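Local structure of SalCYP truncation (Salinispora tropica, 7ABB) at residues R105-A110 with M144-W149; P109-N114 with A348-L353; S47-I52 with P331-G336; A17-Y22 with P306-N311. The protein is a bacterial cytochrome P450-type protein, a mainly helical single chain that holds a heme c group at its core. All coordinates share one frame; numbering follows the deposited sequence.

Contact 1 (R105-A110 with M144-W149); sequences RDLTPA and MLAVGW
Met144 O takes two backbone N-H groups, from Gly148 N at 2.9 Å and from Trp149 N at 3.0 Å, and so closes the helical turn that offers Leu145 and Ala146 to Leu107 and Ala110. Right after that turn Gly148 adopts a positive phi (97°), which suits a residue without a side chain and lets the chain leave the helix. The contact itself is wholly apolar. Leu107 straddles the helix end with its two methyls: CD2 meets Leu145 CD2 at 3.8 Å, while CD1 rests beside Ala146 CB at 4.1 Å. The leucine side chains run past one another in opposite directions. Leu145 has CG opposite its backbone N (chi1 -176°), which swings CD2 across to the other segment; there it also reaches Ala110 CB, and at 3.5 Å this is the tightest approach between the segments. Together the four residues bury a modest 153 Å². Leu107 stands where helix 101-106 gives way to helix 108-120, and Thr108 N bonds back to Arg105 O at 3.0 Å through the bend. Ala146 O receives Arg103 NH2, a polar tie beside the methyl packing, and the Ala146 side chain lies about 6 Å from the heme c. Leu107 and Ala146 both also touch Tyr347, so the bend and the C-terminal end of helix 130-147 pack jointly on helix 345-362.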
loop_
_atom_site.group_PDB
_atom_site.type_symbol
_atom_site.label_atom_id
_atom_site.label_comp_id
_atom_site.label_asym_id
_atom_site.label_seq_id
_atom_site.Cartn_x
_atom_site.Cartn_y
_atom_site.Cartn_z
ATOM N N ARG A 105 13.702 -11.405 0.513
ATOM C CA ARG A 105 14.639 -12.011 1.451
ATOM C C ARG A 105 16.064 -11.572 1.154
ATOM O O ARG A 105 16.828 -11.254 2.074
ATOM C CB ARG A 105 14.528 -13.539 1.403
ATOM C CG ARG A 105 13.197 -14.055 1.921
ATOM C CD ARG A 105 13.220 -15.550 2.188
ATOM N NE ARG A 105 13.284 -16.342 0.960
ATOM C CZ ARG A 105 12.220 -16.747 0.259
ATOM N NH1 ARG A 105 10.989 -16.433 0.641
ATOM N NH2 ARG A 105 12.392 -17.472 -0.839
ATOM N N ASP A 106 16.430 -11.525 -0.126
ATOM C CA ASP A 106 17.784 -11.111 -0.501
ATOM C C ASP A 106 18.094 -9.712 0.015
ATOM O O ASP A 106 19.239 -9.420 0.386
ATOM C CB ASP A 106 17.952 -11.154 -2.027
ATOM C CG ASP A 106 18.031 -12.563 -2.575
ATOM O OD1 ASP A 106 18.164 -13.533 -1.802
ATOM O OD2 ASP A 106 17.975 -12.698 -3.820
ATOM N N LEU A 107 17.096 -8.831 0.024
ATOM C CA LEU A 107 17.232 -7.443 0.418
ATOM C C LEU A 107 16.993 -7.226 1.905
ATOM O O LEU A 107 17.172 -6.101 2.381
ATOM C CB LEU A 107 16.265 -6.571 -0.382
ATOM C CG LEU A 107 16.500 -6.498 -1.900
ATOM C CD1 LEU A 107 15.373 -5.766 -2.572
ATOM C CD2 LEU A 107 17.792 -5.804 -2.190
ATOM N N THR A 108 16.659 -8.274 2.652
ATOM C CA THR A 108 16.253 -8.045 4.038
ATOM C C THR A 108 17.423 -7.644 4.937
ATOM O O THR A 108 17.236 -6.799 5.817
ATOM C CB THR A 108 15.511 -9.274 4.571
ATOM O OG1 THR A 108 14.240 -9.341 3.933
ATOM C CG2 THR A 108 15.264 -9.179 6.077
ATOM N N PRO A 109 18.647 -8.160 4.766
ATOM C CA PRO A 109 19.741 -7.625 5.595
ATOM C C PRO A 109 19.894 -6.119 5.448
ATOM O O PRO A 109 20.127 -5.414 6.440
ATOM C CB PRO A 109 20.954 -8.433 5.117
ATOM C CG PRO A 109 20.343 -9.761 4.712
ATOM C CD PRO A 109 19.078 -9.353 4.017
ATOM N N ALA A 110 19.726 -5.587 4.230
ATOM C CA ALA A 110 19.802 -4.138 4.042
ATOM C C ALA A 110 18.625 -3.424 4.702
ATOM O O ALA A 110 18.807 -2.393 5.360
ATOM C CB ALA A 110 19.875 -3.820 2.542
ATOM N N MET A 144 13.993 2.663 -3.041
ATOM C CA MET A 144 15.095 3.052 -3.909
ATOM C C MET A 144 16.052 1.894 -4.119
ATOM O O MET A 144 16.545 1.684 -5.235
ATOM C CB MET A 144 15.806 4.256 -3.305
ATOM C CG MET A 144 14.959 5.517 -3.334
ATOM S SD MET A 144 15.662 6.848 -2.353
ATOM C CE MET A 144 16.939 7.373 -3.476
ATOM N N LEU A 145 16.310 1.115 -3.068
ATOM C CA LEU A 145 17.203 -0.028 -3.204
ATOM C C LEU A 145 16.623 -1.039 -4.176
ATOM O O LEU A 145 17.338 -1.558 -5.052
ATOM C CB LEU A 145 17.452 -0.679 -1.841
ATOM C CG LEU A 145 18.457 -1.847 -1.835
ATOM C CD1 LEU A 145 19.792 -1.412 -2.352
ATOM C CD2 LEU A 145 18.597 -2.469 -0.448
ATOM N N ALA A 146 15.317 -1.309 -4.046
ATOM C CA ALA A 146 14.688 -2.333 -4.876
ATOM C C ALA A 146 14.616 -1.884 -6.322
ATOM O O ALA A 146 14.852 -2.683 -7.235
ATOM C CB ALA A 146 13.288 -2.660 -4.333
ATOM N N VAL A 147 14.277 -0.614 -6.543
ATOM C CA VAL A 147 14.037 -0.132 -7.895
ATOM C C VAL A 147 15.332 0.246 -8.591
ATOM O O VAL A 147 15.381 0.251 -9.814
ATOM C CB VAL A 147 13.070 1.063 -7.874
ATOM C CG1 VAL A 147 12.893 1.692 -9.238
ATOM C CG2 VAL A 147 11.714 0.628 -7.333
ATOM N N GLY A 148 16.382 0.558 -7.851
ATOM C CA GLY A 148 17.647 0.942 -8.427
ATOM C C GLY A 148 17.888 2.431 -8.513
ATOM O O GLY A 148 18.674 2.867 -9.371
ATOM N N TRP A 149 17.250 3.229 -7.655
ATOM C CA TRP A 149 17.471 4.676 -7.616
ATOM C C TRP A 149 18.626 4.997 -6.660
ATOM O O TRP A 149 18.626 4.493 -5.528
ATOM C CB TRP A 149 16.199 5.388 -7.153
ATOM C CG TRP A 149 15.092 5.402 -8.159
ATOM C CD1 TRP A 149 15.223 5.599 -9.497
ATOM C CD2 TRP A 149 13.694 5.212 -7.912
ATOM N NE1 TRP A 149 13.995 5.548 -10.113
ATOM C CE2 TRP A 149 13.038 5.320 -9.158
ATOM C CE3 TRP A 149 12.936 4.971 -6.763
ATOM C CZ2 TRP A 149 11.664 5.168 -9.293
ATOM C CZ3 TRP A 149 11.555 4.827 -6.895
ATOM C CH2 TRP A 149 10.936 4.940 -8.155
#

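Contact 2 (P109-N114 with A348-L353); sequences PAIRAN and ARAQIL
In the helical core of the P450 fold, helix 108-120 packs on helix 345-362, the helix that follows the heme-binding loop, and Ile111 is the side chain that joins them here. It packs on the adjacent residues Ala350 and Gln351. Its CG1 arm is fully extended, with CG1 opposite the carbonyl carbon (chi1 -65°) and CD1 continuing straight on (chi2 170°), so that the terminal methyl lies 4.2 Å from Gln351 CG and 4.4 Å from Ala350 CB. The other branch, CG2, sits over the backbone of the facing helix, 4.2 Å from Gln351 CA. The helices come close at this point, with the CA atoms of Ile111 and Gln351 6.7 Å apart, although no hydrogen bond links the two segments. Gln351 contributes its aliphatic stem to Ile111, while its amide end is turned elsewhere: OE1 accepts from Asn142 ND2, and the side chain passes about 4 Å from the heme c. Asn114 ND2 bonds to Asn142 OD1 as well, which brings helix 130-147 into the same junction. On the outer side, Arg112 NH1 forms salt bridges with Glu357 and Glu358 further along helix 345-362. Tyr347 and Thr354 also touch Ile111 and, with Ala350 and Gln351, form a four-residue socket for it, as in knobs-into-holes packing, here between the D and L helices of the conserved P450 helix bundle.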
loop_
_atom_site.group_PDB
_atom_site.type_symbol
_atom_site.label_atom_id
_atom_site.label_comp_id
_atom_site.label_asym_id
_atom_site.label_seq_id
_atom_site.Cartn_x
_atom_site.Cartn_y
_atom_site.Cartn_z
ATOM N N PRO A 109 18.647 -8.160 4.766
ATOM C CA PRO A 109 19.741 -7.625 5.595
ATOM C C PRO A 109 19.894 -6.119 5.448
ATOM O O PRO A 109 20.127 -5.414 6.440
ATOM C CB PRO A 109 20.954 -8.433 5.117
ATOM C CG PRO A 109 20.343 -9.761 4.712
ATOM C CD PRO A 109 19.078 -9.353 4.017
ATOM N N ALA A 110 19.726 -5.587 4.230
ATOM C CA ALA A 110 19.802 -4.138 4.042
ATOM C C ALA A 110 18.625 -3.424 4.702
ATOM O O ALA A 110 18.807 -2.393 5.360
ATOM C CB ALA A 110 19.875 -3.820 2.542
ATOM N N ILE A 111 17.419 -3.967 4.552
ATOM C CA ILE A 111 16.244 -3.397 5.203
ATOM C C ILE A 111 16.444 -3.364 6.709
ATOM O O ILE A 111 16.155 -2.365 7.380
ATOM C CB ILE A 111 14.997 -4.214 4.837
ATOM C CG1 ILE A 111 14.684 -4.123 3.343
ATOM C CG2 ILE A 111 13.809 -3.752 5.684
ATOM C CD1 ILE A 111 13.623 -5.107 2.929
ATOM N N ARG A 112 16.939 -4.472 7.258
ATOM C CA ARG A 112 17.134 -4.580 8.700
ATOM C C ARG A 112 18.165 -3.581 9.204
ATOM O O ARG A 112 17.965 -2.930 10.239
ATOM C CB ARG A 112 17.542 -6.009 9.046
ATOM C CG ARG A 112 17.530 -6.276 10.555
ATOM C CD ARG A 112 17.897 -7.699 10.930
ATOM N NE ARG A 112 16.958 -8.626 10.338
ATOM C CZ ARG A 112 15.691 -8.799 10.712
ATOM N NH1 ARG A 112 15.157 -8.128 11.736
ATOM N NH2 ARG A 112 14.940 -9.664 10.043
ATOM N N ALA A 113 19.292 -3.459 8.493
ATOM C CA ALA A 113 20.327 -2.523 8.920
ATOM C C ALA A 113 19.826 -1.088 8.851
ATOM O O ALA A 113 20.188 -0.252 9.694
ATOM C CB ALA A 113 21.578 -2.694 8.067
ATOM N N ASN A 114 19.003 -0.798 7.839
ATOM C CA ASN A 114 18.340 0.496 7.700
ATOM C C ASN A 114 17.445 0.786 8.911
ATOM O O ASN A 114 17.617 1.811 9.588
ATOM C CB ASN A 114 17.576 0.466 6.372
ATOM C CG ASN A 114 16.719 1.680 6.087
ATOM O OD1 ASN A 114 16.760 2.708 6.750
ATOM N ND2 ASN A 114 15.903 1.541 5.051
ATOM N N ALA A 348 6.620 -5.166 0.801
ATOM C CA ALA A 348 5.929 -4.452 1.876
ATOM C C ALA A 348 5.907 -5.284 3.149
ATOM O O ALA A 348 6.209 -4.779 4.238
ATOM C CB ALA A 348 4.506 -4.097 1.430
ATOM N N ARG A 349 5.541 -6.562 3.043
ATOM C CA ARG A 349 5.553 -7.455 4.198
ATOM C C ARG A 349 6.928 -7.481 4.871
ATOM O O ARG A 349 7.034 -7.424 6.105
ATOM C CB ARG A 349 5.152 -8.858 3.770
ATOM C CG ARG A 349 3.669 -9.039 3.527
ATOM C CD ARG A 349 3.393 -10.402 2.956
ATOM N NE ARG A 349 1.973 -10.688 3.084
ATOM C CZ ARG A 349 1.141 -10.905 2.078
ATOM N NH1 ARG A 349 1.549 -10.928 0.811
ATOM N NH2 ARG A 349 -0.154 -11.130 2.348
ATOM N N ALA A 350 7.984 -7.634 4.074
ATOM C CA ALA A 350 9.333 -7.688 4.646
ATOM C C ALA A 350 9.665 -6.388 5.360
ATOM O O ALA A 350 10.260 -6.399 6.446
ATOM C CB ALA A 350 10.366 -7.988 3.555
ATOM N N GLN A 351 9.285 -5.254 4.778
ATOM C CA GLN A 351 9.599 -3.976 5.418
ATOM C C GLN A 351 8.857 -3.803 6.738
ATOM O O GLN A 351 9.436 -3.280 7.711
ATOM C CB GLN A 351 9.253 -2.821 4.493
ATOM C CG GLN A 351 10.139 -2.713 3.282
ATOM C CD GLN A 351 9.733 -1.573 2.422
ATOM O OE1 GLN A 351 10.015 -0.433 2.746
ATOM N NE2 GLN A 351 9.046 -1.867 1.310
ATOM N N ILE A 352 7.577 -4.176 6.781
ATOM C CA ILE A 352 6.780 -4.002 7.992
ATOM C C ILE A 352 7.300 -4.905 9.096
ATOM O O ILE A 352 7.571 -4.457 10.218
ATOM C CB ILE A 352 5.294 -4.270 7.687
ATOM C CG1 ILE A 352 4.756 -3.209 6.761
ATOM C CG2 ILE A 352 4.466 -4.268 8.971
ATOM C CD1 ILE A 352 3.423 -3.613 6.090
ATOM N N LEU A 353 7.442 -6.192 8.806
ATOM C CA LEU A 353 7.902 -7.131 9.817
ATOM C C LEU A 353 9.281 -6.747 10.331
ATOM O O LEU A 353 9.531 -6.739 11.539
ATOM C CB LEU A 353 7.912 -8.547 9.266
ATOM C CG LEU A 353 8.421 -9.609 10.225
ATOM C CD1 LEU A 353 7.624 -9.611 11.526
ATOM C CD2 LEU A 353 8.380 -10.972 9.570
#

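Contact 3 (S47-I52 with P331-G336); sequences STYEGI and PHIAFG. With HEC (heme c), chain B.
A short hydrogen bond joins Tyr49 to Pro331: the phenol OH donates a hydrogen bond to the proline carbonyl O at 2.6 Å. The donor lies in the carbonyl plane, with a C=O...donor angle of 146°, and the acceptor sits at the ring's edge, only 3.2 Å from Tyr49 CE1. Having CG opposite the backbone N (chi1 176°) carries the ring out from the helix start to this point. Beyond the bond the contact turns apolar. Ile333 CG2 lies 4.2 Å from Tyr49 CE1, and Ile333 CD1 meets Ile52 CG2 at 3.8 Å, the two isoleucines crossing obliquely. Within 331-336, His332 ND1 accepts Ala334 N at 3.0 Å almost in the ring plane (168° at the hydrogen), bracing the type I turn from Ile333 to Gly336; His332 NE2 is held by Glu273. That turn leads into the P450 cysteine-loop signature, which starts at Phe335, and Phe335 CE1 comes within 3.5 Å of C3B of the heme c. Thr48 caps helix 49-56 by accepting Gly51 N on OG1. The loop thus lies between that helix and helices 268-278 and 345-362, while Ile52 and Ile333 both rest on the short helix 307-310.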
loop_
_atom_site.group_PDB
_atom_site.type_symbol
_atom_site.label_atom_id
_atom_site.label_comp_id
_atom_site.label_asym_id
_atom_site.label_seq_id
_atom_site.Cartn_x
_atom_site.Cartn_y
_atom_site.Cartn_z
ATOM N N SER A 47 -19.756 -4.119 -1.029
ATOM C CA SER A 47 -19.583 -4.179 0.419
ATOM C C SER A 47 -19.279 -5.560 0.983
ATOM O O SER A 47 -19.170 -5.691 2.217
ATOM C CB SER A 47 -20.832 -3.646 1.114
ATOM O OG SER A 47 -21.929 -4.519 0.884
ATOM N N THR A 48 -19.138 -6.584 0.149
ATOM C CA THR A 48 -18.888 -7.934 0.632
ATOM C C THR A 48 -17.524 -8.422 0.176
ATOM O O THR A 48 -17.020 -8.015 -0.881
ATOM C CB THR A 48 -19.974 -8.940 0.169
ATOM O OG1 THR A 48 -19.871 -9.212 -1.246
ATOM C CG2 THR A 48 -21.350 -8.434 0.466
ATOM N N TYR A 49 -16.955 -9.328 0.973
ATOM C CA TYR A 49 -15.696 -9.965 0.615
ATOM C C TYR A 49 -15.850 -10.745 -0.680
ATOM O O TYR A 49 -15.051 -10.573 -1.606
ATOM C CB TYR A 49 -15.250 -10.888 1.741
ATOM C CG TYR A 49 -14.012 -11.672 1.460
ATOM C CD1 TYR A 49 -12.766 -11.143 1.735
ATOM C CD2 TYR A 49 -14.077 -12.960 0.945
ATOM C CE1 TYR A 49 -11.592 -11.867 1.488
ATOM C CE2 TYR A 49 -12.919 -13.698 0.705
ATOM C CZ TYR A 49 -11.682 -13.155 0.979
ATOM O OH TYR A 49 -10.549 -13.892 0.745
ATOM N N GLU A 50 -16.863 -11.615 -0.755
ATOM C CA GLU A 50 -16.970 -12.459 -1.951
ATOM C C GLU A 50 -17.243 -11.609 -3.189
ATOM O O GLU A 50 -16.698 -11.891 -4.278
ATOM C CB GLU A 50 -18.024 -13.550 -1.762
ATOM C CG GLU A 50 -19.440 -13.059 -1.687
ATOM C CD GLU A 50 -20.469 -14.200 -1.643
ATOM O OE1 GLU A 50 -20.348 -15.162 -2.433
ATOM O OE2 GLU A 50 -21.401 -14.138 -0.821
ATOM N N GLY A 51 -18.034 -10.541 -3.046
ATOM C CA GLY A 51 -18.351 -9.708 -4.199
ATOM C C GLY A 51 -17.158 -8.891 -4.655
ATOM O O GLY A 51 -16.885 -8.751 -5.855
ATOM N N ILE A 52 -16.424 -8.339 -3.709
ATOM C CA ILE A 52 -15.234 -7.582 -4.072
ATOM C C ILE A 52 -14.168 -8.488 -4.675
ATOM O O ILE A 52 -13.525 -8.132 -5.687
ATOM C CB ILE A 52 -14.743 -6.844 -2.827
ATOM C CG1 ILE A 52 -15.702 -5.687 -2.554
ATOM C CG2 ILE A 52 -13.320 -6.366 -3.016
ATOM C CD1 ILE A 52 -15.530 -5.043 -1.208
ATOM N N PRO A 331 -8.073 -14.800 5.323
ATOM C CA PRO A 331 -7.873 -14.705 3.873
ATOM C C PRO A 331 -8.047 -13.277 3.364
ATOM O O PRO A 331 -8.737 -13.025 2.378
ATOM C CB PRO A 331 -8.954 -15.643 3.332
ATOM C CG PRO A 331 -10.073 -15.387 4.276
ATOM C CD PRO A 331 -9.425 -15.316 5.635
ATOM N N HIS A 332 -7.396 -12.329 4.035
ATOM C CA HIS A 332 -7.616 -10.932 3.705
ATOM C C HIS A 332 -7.068 -10.632 2.305
ATOM O O HIS A 332 -6.228 -11.355 1.757
ATOM C CB HIS A 332 -6.952 -10.030 4.741
ATOM C CG HIS A 332 -5.461 -10.030 4.664
ATOM N ND1 HIS A 332 -4.785 -9.356 3.669
ATOM C CD2 HIS A 332 -4.518 -10.670 5.397
ATOM C CE1 HIS A 332 -3.486 -9.547 3.820
ATOM N NE2 HIS A 332 -3.296 -10.345 4.854
ATOM N N ILE A 333 -7.565 -9.539 1.732
ATOM C CA ILE A 333 -7.072 -9.037 0.446
ATOM C C ILE A 333 -6.534 -7.614 0.599
ATOM O O ILE A 333 -6.868 -6.714 -0.179
ATOM C CB ILE A 333 -8.155 -9.113 -0.648
ATOM C CG1 ILE A 333 -9.469 -8.435 -0.219
ATOM C CG2 ILE A 333 -8.432 -10.555 -0.993
ATOM C CD1 ILE A 333 -10.380 -8.119 -1.378
ATOM N N ALA A 334 -5.679 -7.397 1.601
ATOM C CA ALA A 334 -5.056 -6.099 1.788
ATOM C C ALA A 334 -4.287 -5.660 0.568
ATOM O O ALA A 334 -4.053 -4.457 0.389
ATOM C CB ALA A 334 -4.109 -6.144 2.976
ATOM N N PHE A 335 -3.844 -6.615 -0.252
ATOM C CA PHE A 335 -3.059 -6.326 -1.447
ATOM C C PHE A 335 -3.871 -6.520 -2.722
ATOM O O PHE A 335 -3.297 -6.646 -3.810
ATOM C CB PHE A 335 -1.818 -7.217 -1.484
ATOM C CG PHE A 335 -0.812 -6.897 -0.406
ATOM C CD1 PHE A 335 -0.092 -5.714 -0.429
ATOM C CD2 PHE A 335 -0.602 -7.793 0.624
ATOM C CE1 PHE A 335 0.839 -5.432 0.562
ATOM C CE2 PHE A 335 0.330 -7.526 1.616
ATOM C CZ PHE A 335 1.042 -6.342 1.585
ATOM N N GLY A 336 -5.191 -6.567 -2.619
ATOM C CA GLY A 336 -6.016 -6.880 -3.750
ATOM C C GLY A 336 -5.984 -8.358 -4.092
ATOM O O GLY A 336 -5.475 -9.198 -3.354
HETATM FE FE HEC B . 0.873 -2.120 -4.018
HETATM C CHA HEC B . -1.132 -2.581 -6.777
HETATM C CHB HEC B . -1.913 -2.353 -2.038
HETATM C CHC HEC B . 2.856 -1.701 -1.252
HETATM C CHD HEC B . 3.569 -1.521 -6.008
HETATM N NA HEC B . -1.099 -2.389 -4.346
HETATM C C1A HEC B . -1.747 -2.612 -5.561
HETATM C C2A HEC B . -3.162 -2.860 -5.370
HETATM C C3A HEC B . -3.353 -2.803 -4.040
HETATM C C4A HEC B . -2.095 -2.510 -3.397
HETATM C CMA HEC B . -4.674 -2.971 -3.267
HETATM C CAA HEC B . -4.224 -3.178 -6.482
HETATM C CBA HEC B . -4.876 -1.940 -7.087
HETATM C CGA HEC B . -5.921 -2.359 -8.107
HETATM O O1A HEC B . -6.435 -1.419 -8.756
HETATM O O2A HEC B . -6.193 -3.582 -8.227
HETATM N NB HEC B . 0.535 -1.985 -2.042
HETATM C C1B HEC B . -0.684 -2.155 -1.411
HETATM C C2B HEC B . -0.447 -2.111 0.001
HETATM C C3B HEC B . 0.873 -1.958 0.213
HETATM C C4B HEC B . 1.507 -1.851 -1.055
HETATM C CMB HEC B . -1.605 -2.278 1.006
HETATM C CAB HEC B . 1.712 -1.824 1.458
HETATM C CBB HEC B . 1.067 -2.228 2.744
HETATM N NC HEC B . 2.833 -1.661 -3.708
HETATM C C1C HEC B . 3.459 -1.630 -2.483
HETATM C C2C HEC B . 4.875 -1.474 -2.685
HETATM C C3C HEC B . 5.107 -1.428 -4.016
HETATM C C4C HEC B . 3.817 -1.526 -4.660
HETATM C CMC HEC B . 5.891 -1.414 -1.543
HETATM C CAC HEC B . 6.409 -1.241 -4.812
HETATM C CBC HEC B . 7.751 -1.542 -4.144
HETATM N ND HEC B . 1.141 -2.040 -5.994
HETATM C C1D HEC B . 2.372 -1.775 -6.596
HETATM C C2D HEC B . 2.191 -1.837 -8.012
HETATM C C3D HEC B . 0.761 -2.154 -8.279
HETATM C C4D HEC B . 0.181 -2.288 -6.961
HETATM C CMD HEC B . 3.288 -1.593 -9.055
HETATM C CAD HEC B . 0.061 -2.319 -9.639
HETATM C CBD HEC B . 0.108 -3.783 -10.003
HETATM C CGD HEC B . -0.660 -4.024 -11.288
HETATM O O1D HEC B . -0.494 -5.105 -11.893
HETATM O O2D HEC B . -1.425 -3.120 -11.680
#

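Contact 4 (A17-Y22 with P306-N311); sequences AAPQAY and PLALAN
The Tyr22 ring is framed largely at its rim: Leu309 CD1 lies near its plane by the CD2 edge, with Ala17 O in plane by the CD1-CE1 edge and Ala18 O in plane near CD1. The contact joins the N-terminal helix 19-29, the A helix of the P450 fold, to the short K' helix 307-310. Pro306 approaches the ring obliquely, the two side chains crossing at about a right angle, with its CB 3.7 Å from both Tyr22 CD2 and Tyr22 CE2. Phe13 adds an edge-to-face ring contact, and the phenol OH bonds to Phe15 O. Pro306, at the N-cap of the short helix, uses its carbonyl O for both Leu309 N and Ala310 N. Next to the ring, Leu309 CD2 nestles against Tyr22 CB at 4.0 Å, and Val45 of strand 43-46 touches Tyr22, Pro306 and Leu309 alike. Where the helices come nearest, the CA atoms of Pro19 and Ala308 are 5.3 Å apart, and Pro19 CB packs on Ala308 CB at 3.6 Å.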
loop_
_atom_site.group_PDB
_atom_site.type_symbol
_atom_site.label_atom_id
_atom_site.label_comp_id
_atom_site.label_asym_id
_atom_site.label_seq_id
_atom_site.Cartn_x
_atom_site.Cartn_y
_atom_site.Cartn_z
ATOM N N ALA A 17 -14.007 9.141 2.128
ATOM C CA ALA A 17 -14.296 8.954 3.536
ATOM C C ALA A 17 -13.340 7.936 4.159
ATOM O O ALA A 17 -12.726 7.115 3.477
ATOM C CB ALA A 17 -15.744 8.514 3.714
ATOM N N ALA A 18 -13.215 8.007 5.485
ATOM C CA ALA A 18 -12.355 7.080 6.203
ATOM C C ALA A 18 -12.948 5.671 6.185
ATOM O O ALA A 18 -14.150 5.503 5.970
ATOM C CB ALA A 18 -12.174 7.545 7.649
ATOM N N PRO A 19 -12.130 4.644 6.462
ATOM C CA PRO A 19 -12.678 3.277 6.556
ATOM C C PRO A 19 -13.891 3.162 7.462
ATOM O O PRO A 19 -14.873 2.499 7.097
ATOM C CB PRO A 19 -11.501 2.470 7.100
ATOM C CG PRO A 19 -10.288 3.188 6.542
ATOM C CD PRO A 19 -10.657 4.655 6.541
ATOM N N GLN A 20 -13.852 3.797 8.618
ATOM C CA GLN A 20 -14.975 3.730 9.548
ATOM C C GLN A 20 -16.243 4.265 8.911
ATOM O O GLN A 20 -17.344 3.768 9.181
ATOM C CB GLN A 20 -14.645 4.526 10.805
ATOM C CG GLN A 20 -14.996 3.856 12.091
ATOM C CD GLN A 20 -14.527 4.678 13.272
ATOM O OE1 GLN A 20 -13.499 4.383 13.883
ATOM N NE2 GLN A 20 -15.265 5.738 13.576
ATOM N N ALA A 21 -16.114 5.301 8.088
ATOM C CA ALA A 21 -17.284 5.871 7.444
ATOM C C ALA A 21 -17.813 4.933 6.371
ATOM O O ALA A 21 -19.027 4.725 6.269
ATOM C CB ALA A 21 -16.950 7.236 6.855
ATOM N N TYR A 22 -16.923 4.346 5.567
ATOM C CA TYR A 22 -17.361 3.305 4.650
ATOM C C TYR A 22 -18.176 2.249 5.384
ATOM O O TYR A 22 -19.245 1.836 4.919
ATOM C CB TYR A 22 -16.163 2.647 3.967
ATOM C CG TYR A 22 -15.726 3.302 2.686
ATOM C CD1 TYR A 22 -14.915 4.435 2.701
ATOM C CD2 TYR A 22 -16.102 2.782 1.468
ATOM C CE1 TYR A 22 -14.496 5.026 1.525
ATOM C CE2 TYR A 22 -15.690 3.366 0.281
ATOM C CZ TYR A 22 -14.889 4.488 0.322
ATOM O OH TYR A 22 -14.490 5.059 -0.871
ATOM N N PRO A 306 -13.846 -1.261 -1.935
ATOM C CA PRO A 306 -13.121 -0.833 -0.720
ATOM C C PRO A 306 -12.622 -2.019 0.095
ATOM O O PRO A 306 -13.403 -2.856 0.561
ATOM C CB PRO A 306 -14.166 -0.014 0.048
ATOM C CG PRO A 306 -15.487 -0.550 -0.457
ATOM C CD PRO A 306 -15.255 -0.826 -1.905
ATOM N N LEU A 307 -11.305 -2.055 0.316
ATOM C CA LEU A 307 -10.727 -3.109 1.131
ATOM C C LEU A 307 -11.177 -2.996 2.592
ATOM O O LEU A 307 -11.185 -4.001 3.311
ATOM C CB LEU A 307 -9.195 -3.052 1.026
ATOM C CG LEU A 307 -8.647 -3.118 -0.412
ATOM C CD1 LEU A 307 -7.122 -3.167 -0.352
ATOM C CD2 LEU A 307 -9.217 -4.321 -1.158
ATOM N N ALA A 308 -11.542 -1.791 3.039
ATOM C CA ALA A 308 -12.089 -1.575 4.383
ATOM C C ALA A 308 -13.419 -2.282 4.579
ATOM O O ALA A 308 -13.825 -2.509 5.719
ATOM C CB ALA A 308 -12.274 -0.085 4.653
ATOM N N LEU A 309 -14.128 -2.586 3.496
ATOM C CA LEU A 309 -15.325 -3.407 3.610
ATOM C C LEU A 309 -15.018 -4.887 3.374
ATOM O O LEU A 309 -15.469 -5.729 4.166
ATOM C CB LEU A 309 -16.414 -2.906 2.642
ATOM C CG LEU A 309 -16.887 -1.468 2.882
ATOM C CD1 LEU A 309 -18.054 -1.121 1.970
ATOM C CD2 LEU A 309 -17.271 -1.219 4.307
ATOM N N ALA A 310 -14.276 -5.228 2.317
ATOM C CA ALA A 310 -13.949 -6.626 2.051
ATOM C C ALA A 310 -13.337 -7.286 3.278
ATOM O O ALA A 310 -13.725 -8.389 3.674
ATOM C CB ALA A 310 -12.994 -6.731 0.847
ATOM N N ASN A 311 -12.374 -6.603 3.912
ATOM C CA ASN A 311 -11.591 -7.216 4.981
ATOM C C ASN A 311 -12.280 -7.150 6.331
ATOM O O ASN A 311 -11.727 -7.643 7.331
ATOM C CB ASN A 311 -10.212 -6.545 5.057
ATOM C CG ASN A 311 -9.267 -7.043 3.979
ATOM O OD1 ASN A 311 -9.487 -8.091 3.376
ATOM N ND2 ASN A 311 -8.168 -6.317 3.753
#

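The contacts form two pairs: across the chain's centre, contact 1 lies opposite contacts 3 and 4, and contact 2 opposite contact 4. Contacts 1 and 2 share Pro109 and Ala110 of helix 108-120, and their centres are about 9 Å apart. Contacts 3 and 4, about 11 Å apart between centres, meet through Asn311 OD1, probably hydrogen-bonded to Ile333 N. Centres of contacts 1 and 4 are about 32 Å apart. Contact 2 bridges the pairs, as its Arg349 and Ala348 pack on Phe335 of contact 3. Along the chain contact 1 nests within the loops of contacts 3 and 4, whereas contacts 2, 3 and 4 cross. The latter three thus join earlier helices to late elements near the heme c.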